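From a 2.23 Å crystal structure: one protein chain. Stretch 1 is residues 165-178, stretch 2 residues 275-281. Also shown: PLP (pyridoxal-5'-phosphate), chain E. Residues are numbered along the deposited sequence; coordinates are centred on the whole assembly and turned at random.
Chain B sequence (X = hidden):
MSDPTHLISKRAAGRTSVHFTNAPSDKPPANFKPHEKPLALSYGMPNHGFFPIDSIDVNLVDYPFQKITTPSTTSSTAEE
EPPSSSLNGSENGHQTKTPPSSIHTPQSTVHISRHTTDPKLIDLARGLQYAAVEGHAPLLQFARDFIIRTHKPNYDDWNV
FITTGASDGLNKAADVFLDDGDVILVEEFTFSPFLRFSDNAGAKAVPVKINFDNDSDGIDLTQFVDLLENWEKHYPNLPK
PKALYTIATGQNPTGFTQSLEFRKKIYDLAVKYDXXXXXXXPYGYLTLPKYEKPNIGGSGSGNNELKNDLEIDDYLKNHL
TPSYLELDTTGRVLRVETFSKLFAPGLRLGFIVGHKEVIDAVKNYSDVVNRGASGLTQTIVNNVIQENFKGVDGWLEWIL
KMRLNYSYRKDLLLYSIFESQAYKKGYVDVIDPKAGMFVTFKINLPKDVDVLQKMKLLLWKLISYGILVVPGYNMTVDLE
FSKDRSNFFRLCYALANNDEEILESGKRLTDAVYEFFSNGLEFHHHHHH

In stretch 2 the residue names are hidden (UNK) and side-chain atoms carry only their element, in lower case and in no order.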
ATOM      1  N   GLY B 165      -1.870   7.535   0.619  1.00 32.91           N
ATOM      2  CA  GLY B 165      -1.521   8.862   0.076  1.00 31.90           C
ATOM      3  C   GLY B 165      -2.485   9.324  -0.993  1.00 29.90           C
ATOM      4  O   GLY B 165      -3.486   8.649  -1.244  1.00 36.19           O
ATOM      5  N   ALA B 166      -2.178  10.433  -1.641  1.00 29.96           N
ATOM      6  CA  ALA B 166      -3.054  11.043  -2.654  1.00 31.39           C
ATOM      7  C   ALA B 166      -3.180  10.130  -3.883  1.00 32.71           C
ATOM      8  O   ALA B 166      -4.320   9.895  -4.335  1.00 33.91           O
ATOM      9  CB  ALA B 166      -2.533  12.404  -3.013  1.00 33.36           C
ATOM     10  N   SER B 167      -2.059   9.638  -4.400  1.00 32.57           N
ATOM     11  CA  SER B 167      -1.985   8.763  -5.593  1.00 33.18           C
ATOM     12  C   SER B 167      -2.763   7.461  -5.346  1.00 36.88           C
ATOM     13  O   SER B 167      -3.502   7.007  -6.245  1.00 35.69           O
ATOM     14  CB  SER B 167      -0.543   8.525  -5.963  1.00 36.46           C
ATOM     15  OG  SER B 167       0.104   9.762  -6.249  1.00 38.28           O
ATOM     16  N   ASP B 168      -2.660   6.901  -4.144  1.00 35.04           N
ATOM     17  CA  ASP B 168      -3.514   5.776  -3.712  1.00 33.71           C
ATOM     18  C   ASP B 168      -5.019   6.156  -3.738  1.00 34.93           C
ATOM     19  O   ASP B 168      -5.850   5.336  -4.261  1.00 32.28           O
ATOM     20  CB  ASP B 168      -3.112   5.302  -2.315  1.00 32.40           C
ATOM     21  CG  ASP B 168      -3.806   3.994  -2.007  1.00 32.22           C
ATOM     22  OD1 ASP B 168      -3.770   3.122  -2.897  1.00 30.03           O
ATOM     23  OD2 ASP B 168      -4.407   3.874  -0.907  1.00 33.03           O
ATOM     24  N   GLY B 169      -5.390   7.304  -3.155  1.00 32.93           N
ATOM     25  CA  GLY B 169      -6.769   7.840  -3.207  1.00 33.28           C
ATOM     26  C   GLY B 169      -7.280   8.017  -4.638  1.00 32.76           C
ATOM     27  O   GLY B 169      -8.414   7.617  -4.922  1.00 30.18           O
ATOM     28  N   LEU B 170      -6.452   8.581  -5.521  1.00 32.58           N
ATOM     29  CA  LEU B 170      -6.778   8.829  -6.952  1.00 31.35           C
ATOM     30  C   LEU B 170      -6.980   7.516  -7.724  1.00 31.46           C
ATOM     31  O   LEU B 170      -7.842   7.464  -8.620  1.00 33.82           O
ATOM     32  CB  LEU B 170      -5.647   9.641  -7.583  1.00 31.20           C
ATOM     33  CG  LEU B 170      -5.487  11.072  -7.073  1.00 31.18           C
ATOM     34  CD1 LEU B 170      -4.250  11.696  -7.692  1.00 29.86           C
ATOM     35  CD2 LEU B 170      -6.735  11.893  -7.362  1.00 31.27           C
ATOM     36  N   ASN B 171      -6.202   6.489  -7.426  1.00 32.42           N
ATOM     37  CA  ASN B 171      -6.364   5.163  -8.067  1.00 30.30           C
ATOM     38  C   ASN B 171      -7.666   4.524  -7.568  1.00 28.67           C
ATOM     39  O   ASN B 171      -8.402   3.963  -8.371  1.00 26.76           O
ATOM     40  CB  ASN B 171      -5.155   4.270  -7.830  1.00 29.52           C
ATOM     41  CG  ASN B 171      -5.308   2.976  -8.590  1.00 31.39           C
ATOM     42  OD1 ASN B 171      -5.447   3.035  -9.824  1.00 32.23           O
ATOM     43  ND2 ASN B 171      -5.310   1.848  -7.870  1.00 27.20           N
ATOM     44  N   LYS B 172      -7.938   4.644  -6.279  1.00 28.70           N
ATOM     45  CA  LYS B 172      -9.194   4.179  -5.665  1.00 28.64           C
ATOM     46  C   LYS B 172     -10.381   4.864  -6.362  1.00 32.25           C
ATOM     47  O   LYS B 172     -11.377   4.190  -6.647  1.00 33.27           O
ATOM     48  CB  LYS B 172      -9.105   4.441  -4.164  1.00 29.01           C
ATOM     49  CG  LYS B 172      -8.222   3.461  -3.387  1.00 30.17           C
ATOM     50  CD  LYS B 172      -7.915   3.939  -1.955  1.00 29.56           C
ATOM     51  CE  LYS B 172      -7.642   2.795  -1.007  1.00 32.29           C
ATOM     52  NZ  LYS B 172      -6.439   1.991  -1.377  1.00 34.09           N
ATOM     53  N   ALA B 173     -10.285   6.164  -6.636  1.00 32.55           N
ATOM     54  CA  ALA B 173     -11.377   6.961  -7.215  1.00 31.77           C
ATOM     55  C   ALA B 173     -11.541   6.605  -8.687  1.00 32.09           C
ATOM     56  O   ALA B 173     -12.676   6.485  -9.125  1.00 30.81           O
ATOM     57  CB  ALA B 173     -11.068   8.428  -7.083  1.00 35.44           C
ATOM     58  N   ALA B 174     -10.454   6.534  -9.448  1.00 29.95           N
ATOM     59  CA  ALA B 174     -10.505   6.107 -10.863  1.00 32.16           C
ATOM     60  C   ALA B 174     -11.179   4.732 -10.928  1.00 31.34           C
ATOM     61  O   ALA B 174     -12.121   4.566 -11.712  1.00 31.96           O
ATOM     62  CB  ALA B 174      -9.127   6.072 -11.458  1.00 34.21           C
ATOM     63  N   ASP B 175     -10.797   3.807 -10.048  1.00 34.46           N
ATOM     64  CA  ASP B 175     -11.378   2.436 -10.046  1.00 32.06           C
ATOM     65  C   ASP B 175     -12.884   2.495  -9.754  1.00 31.25           C
ATOM     66  O   ASP B 175     -13.636   1.831 -10.471  1.00 36.58           O
ATOM     67  CB  ASP B 175     -10.697   1.524  -9.037  1.00 32.99           C
ATOM     68  CG  ASP B 175     -11.354   0.163  -8.972  1.00 35.06           C
ATOM     69  OD1 ASP B 175     -11.141  -0.625  -9.932  1.00 33.23           O
ATOM     70  OD2 ASP B 175     -12.109  -0.060  -8.003  1.00 31.01           O
ATOM     71  N   VAL B 176     -13.312   3.252  -8.743  1.00 30.49           N
ATOM     72  CA  VAL B 176     -14.705   3.207  -8.232  1.00 30.45           C
ATOM     73  C   VAL B 176     -15.640   3.913  -9.214  1.00 33.57           C
ATOM     74  O   VAL B 176     -16.845   3.588  -9.167  1.00 32.53           O
ATOM     75  CB  VAL B 176     -14.835   3.780  -6.806  1.00 35.56           C
ATOM     76  CG1 VAL B 176     -14.984   5.302  -6.776  1.00 35.00           C
ATOM     77  CG2 VAL B 176     -16.011   3.150  -6.075  1.00 37.39           C
ATOM     78  N   PHE B 177     -15.156   4.855 -10.043  1.00 32.05           N
ATOM     79  CA  PHE B 177     -16.037   5.618 -10.977  1.00 34.78           C
ATOM     80  C   PHE B 177     -15.875   5.196 -12.452  1.00 34.06           C
ATOM     81  O   PHE B 177     -16.832   5.420 -13.192  1.00 37.17           O
ATOM     82  CB  PHE B 177     -15.883   7.135 -10.818  1.00 33.11           C
ATOM     83  CG  PHE B 177     -16.430   7.696  -9.532  1.00 32.42           C
ATOM     84  CD1 PHE B 177     -17.729   7.457  -9.149  1.00 32.95           C
ATOM     85  CD2 PHE B 177     -15.658   8.525  -8.737  1.00 35.86           C
ATOM     86  CE1 PHE B 177     -18.213   7.959  -7.956  1.00 35.73           C
ATOM     87  CE2 PHE B 177     -16.157   9.062  -7.558  1.00 35.66           C
ATOM     88  CZ  PHE B 177     -17.431   8.767  -7.161  1.00 34.69           C
ATOM     89  N   LEU B 178     -14.750   4.636 -12.898  1.00 31.66           N
ATOM     90  CA  LEU B 178     -14.515   4.449 -14.352  1.00 31.85           C
ATOM     91  C   LEU B 178     -14.511   2.964 -14.744  1.00 34.67           C
ATOM     92  O   LEU B 178     -13.632   2.220 -14.322  1.00 38.83           O
ATOM     93  CB  LEU B 178     -13.186   5.104 -14.723  1.00 33.06           C
ATOM     94  CG  LEU B 178     -13.074   6.591 -14.428  1.00 33.76           C
ATOM     95  CD1 LEU B 178     -11.670   7.080 -14.740  1.00 34.80           C
ATOM     96  CD2 LEU B 178     -14.112   7.386 -15.188  1.00 30.64           C
ATOM     97  N   UNK B 275     -22.058  13.630 -14.226  1.00 36.14           N
ATOM     98  CA  UNK B 275     -20.701  13.066 -14.038  1.00 32.70           C
ATOM     99  C   UNK B 275     -20.280  13.230 -12.571  1.00 32.27           C
ATOM    100  O   UNK B 275     -20.874  14.048 -11.825  1.00 32.48           O
ATOM    101  c   UNK B 275     -19.172  17.904 -15.091  1.00 33.12           C
ATOM    102  c   UNK B 275     -19.568  15.148 -15.046  1.00 33.86           C
ATOM    103  c   UNK B 275     -19.728  13.649 -15.056  1.00 33.65           C
ATOM    104  c   UNK B 275     -18.815  15.780 -14.074  1.00 34.14           C
ATOM    105  c   UNK B 275     -19.916  17.293 -16.071  1.00 34.74           C
ATOM    106  c   UNK B 275     -18.611  17.150 -14.103  1.00 33.56           C
ATOM    107  c   UNK B 275     -20.103  15.922 -16.058  1.00 35.35           C
ATOM    108  N   UNK B 276     -19.336  12.383 -12.153  1.00 31.45           N
ATOM    109  CA  UNK B 276     -18.699  12.410 -10.819  1.00 31.49           C
ATOM    110  C   UNK B 276     -17.593  13.467 -10.806  1.00 29.85           C
ATOM    111  O   UNK B 276     -16.989  13.744 -11.863  1.00 28.07           O
ATOM    112  c   UNK B 276     -18.134  11.047 -10.477  1.00 32.41           C
ATOM    113  N   UNK B 277     -17.304  13.979  -9.617  1.00 30.74           N
ATOM    114  CA  UNK B 277     -16.152  14.875  -9.367  1.00 32.76           C
ATOM    115  C   UNK B 277     -15.150  14.136  -8.470  1.00 30.98           C
ATOM    116  O   UNK B 277     -15.499  13.759  -7.337  1.00 31.22           O
ATOM    117  c   UNK B 277     -16.617  16.203  -8.759  1.00 33.51           C
ATOM    118  c   UNK B 277     -18.307  18.100  -9.020  1.00 32.75           C
ATOM    119  c   UNK B 277     -17.630  16.903  -9.669  1.00 33.58           C
ATOM    120  c   UNK B 277     -15.404  17.090  -8.441  1.00 36.72           C
ATOM    121  N   UNK B 278     -13.937  13.939  -8.977  1.00 31.76           N
ATOM    122  CA  UNK B 278     -12.757  13.568  -8.142  1.00 30.75           C
ATOM    123  C   UNK B 278     -12.038  14.888  -7.820  1.00 30.00           C
ATOM    124  O   UNK B 278     -11.523  15.547  -8.745  1.00 28.47           O
ATOM    125  c   UNK B 278     -12.656  11.253  -9.182  1.00 32.14           C
ATOM    126  c   UNK B 278     -12.021  10.385 -10.248  1.00 36.22           C
ATOM    127  c   UNK B 278     -10.638  12.204  -8.032  1.00 34.83           C
ATOM    128  c   UNK B 278     -11.876  12.525  -8.856  1.00 32.37           C
ATOM    129  N   UNK B 279     -12.058  15.268  -6.548  1.00 27.93           N
ATOM    130  CA  UNK B 279     -11.409  16.479  -6.009  1.00 29.55           C
ATOM    131  C   UNK B 279     -10.110  16.036  -5.343  1.00 29.12           C
ATOM    132  O   UNK B 279     -10.159  15.216  -4.382  1.00 31.62           O
ATOM    133  o   UNK B 279     -12.954  20.345  -3.610  1.00 33.73           O
ATOM    134  c   UNK B 279     -12.582  19.175  -3.373  1.00 38.81           C
ATOM    135  c   UNK B 279     -12.323  17.203  -5.008  1.00 30.19           C
ATOM    136  c   UNK B 279     -11.694  18.459  -4.407  1.00 32.63           C
ATOM    137  o   UNK B 279     -12.872  18.575  -2.305  1.00 33.41           O
ATOM    138  N   UNK B 280      -8.991  16.529  -5.842  1.00 30.76           N
ATOM    139  CA  UNK B 280      -7.662  16.257  -5.248  1.00 33.30           C
ATOM    140  C   UNK B 280      -7.254  17.556  -4.555  1.00 33.17           C
ATOM    141  O   UNK B 280      -7.320  18.570  -5.220  1.00 34.44           O
ATOM    142  o   UNK B 280      -5.053  15.257  -4.675  1.00 33.24           O
ATOM    143  c   UNK B 280      -5.333  15.287  -5.901  1.00 35.86           C
ATOM    144  c   UNK B 280      -6.719  15.742  -6.341  1.00 34.91           C
ATOM    145  o   UNK B 280      -4.547  14.945  -6.806  1.00 37.11           O
ATOM    146  N   UNK B 281      -6.914  17.514  -3.266  1.00 33.63           N
ATOM    147  CA  UNK B 281      -6.533  18.708  -2.478  1.00 33.39           C
ATOM    148  C   UNK B 281      -5.388  18.367  -1.523  1.00 33.94           C
ATOM    149  O   UNK B 281      -5.559  18.359  -0.315  1.00 32.11           O
ATOM    150  o   UNK B 281      -7.768  20.998  -0.040  1.00 37.72           O
ATOM    151  o   UNK B 281      -6.909  21.467  -2.057  1.00 39.90           O
ATOM    152  c   UNK B 281      -7.739  19.276  -1.713  1.00 37.16           C
ATOM    153  c   UNK B 281      -7.467  20.693  -1.234  1.00 39.93           C
TER
HETATM  154  N1  PLP E 601      -1.899  15.132  -6.513  1.00 39.90           N
HETATM  155  C2  PLP E 601      -1.283  16.305  -6.576  1.00 44.47           C
HETATM  156  C2A PLP E 601      -2.004  17.413  -7.266  1.00 44.21           C
HETATM  157  C3  PLP E 601      -0.007  16.492  -5.976  1.00 47.94           C
HETATM  158  O3  PLP E 601       0.597  17.716  -6.055  1.00 45.93           O
HETATM  159  C4  PLP E 601       0.622  15.402  -5.318  1.00 50.37           C
HETATM  160  C4A PLP E 601       1.905  15.623  -4.609  1.00 56.35           C
HETATM  161  C5  PLP E 601      -0.074  14.176  -5.261  1.00 46.85           C
HETATM  162  C6  PLP E 601      -1.298  14.100  -5.881  1.00 45.98           C
HETATM  163  C5A PLP E 601       0.517  12.918  -4.681  1.00 42.50           C
HETATM  164  O4P PLP E 601       0.553  12.857  -3.230  1.00 42.56           O
HETATM  165  P   PLP E 601       1.060  11.504  -2.496  1.00 38.00           P
HETATM  166  O1P PLP E 601       0.576  10.331  -3.338  1.00 37.33           O
HETATM  167  O2P PLP E 601       0.419  11.661  -1.119  1.00 34.05           O
HETATM  168  O3P PLP E 601       2.553  11.574  -2.454  1.00 39.78           O

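Position 275 carries seven side-chain carbons, one leading into a closed ring of six. That is a phenylalanine, Phe275. The side chain is out of reach of stretch 1, its CB 8.4 Å from Leu178 CD2, so its identity is not set by this contact.

Position 276 has a single side-chain carbon, directed toward the helix, over one face of the Phe177 ring, with CB 3.7 Å from the ring centroid, only 5° off the ring normal, and 3.8 Å from Phe177 CD1. It is Ala276. This is a CH-pi contact of nearly ideal geometry.

At position 277 there are four carbons, forked at the first, with one arm two carbons long. The beta-branched pattern identifies isoleucine. The CA-to-CB bond of Ile277 points away from the helix, as the alternation of a strand requires, and the side chain packs elsewhere in the structure.

Position 278 repeats the same four-carbon fork, but now directed toward the helix. Its carbons touch Leu170, Ala173 and Phe177. The fork at the first carbon, with one arm two carbons long, makes it Ile278. Ile278 CD1 lies 3.8 Å from Ala173 CB, Ile278 CG2 is 4.0 Å from Leu170 CD2, and Ile278 CG1 is 4.1 Å from Phe177 CD2. With chi1 m and chi2 t, it spreads across successive turns of the helix and has the largest covered area of the strand residues.

Position 279 has three carbons in an unbranched run, the third bearing two oxygens: a glutamate. Glu279 points away from the helix, and both its carboxylate oxygens find hydrogen-bond partners elsewhere in the structure.

Position 280 has two carbons, the second with two oxygens, and its CA-to-CB bond points toward the helix. One oxygen stands 2.7 Å from N1 of the PLP ring and 3.4 Å from Leu170 CD1; the other is 4.2 Å from Ala166 CB. The residue is aspartate, and the first oxygen is OD2. Against the helix Asp280 meets only carbon, so its contacts there are packing rather than polar pairing.

Position 281 shows the same two carbons and two oxygens, so it too is aspartate. Asp281 points away and does not touch stretch 1.

The contact is a helix laid antiparallel to a strand, their directions 176° apart and their axes 9.7 Å at closest approach. No hydrogen bond crosses it. Every second strand residue, Ala276, Ile278 and Asp280, faces the helix and meets Phe177, Ala173, Leu170 and Ala166. Where the helix offers the small Ala173, the strand supplies the larger Ile278; where it offers the Phe177 ring, the strand supplies Ala276. At the other end both elements converge on the cofactor: the backbone N of Ala166 donates to PLP O2P at 2.9 Å and the N of Ser167 to PLP O1P at 2.9 Å, while Asp280 OD2 approaches PLP N1. Apolar packing thus joins two elements that each present polar groups to one ligand.

Stretch 2 275-281: FAIIEDD
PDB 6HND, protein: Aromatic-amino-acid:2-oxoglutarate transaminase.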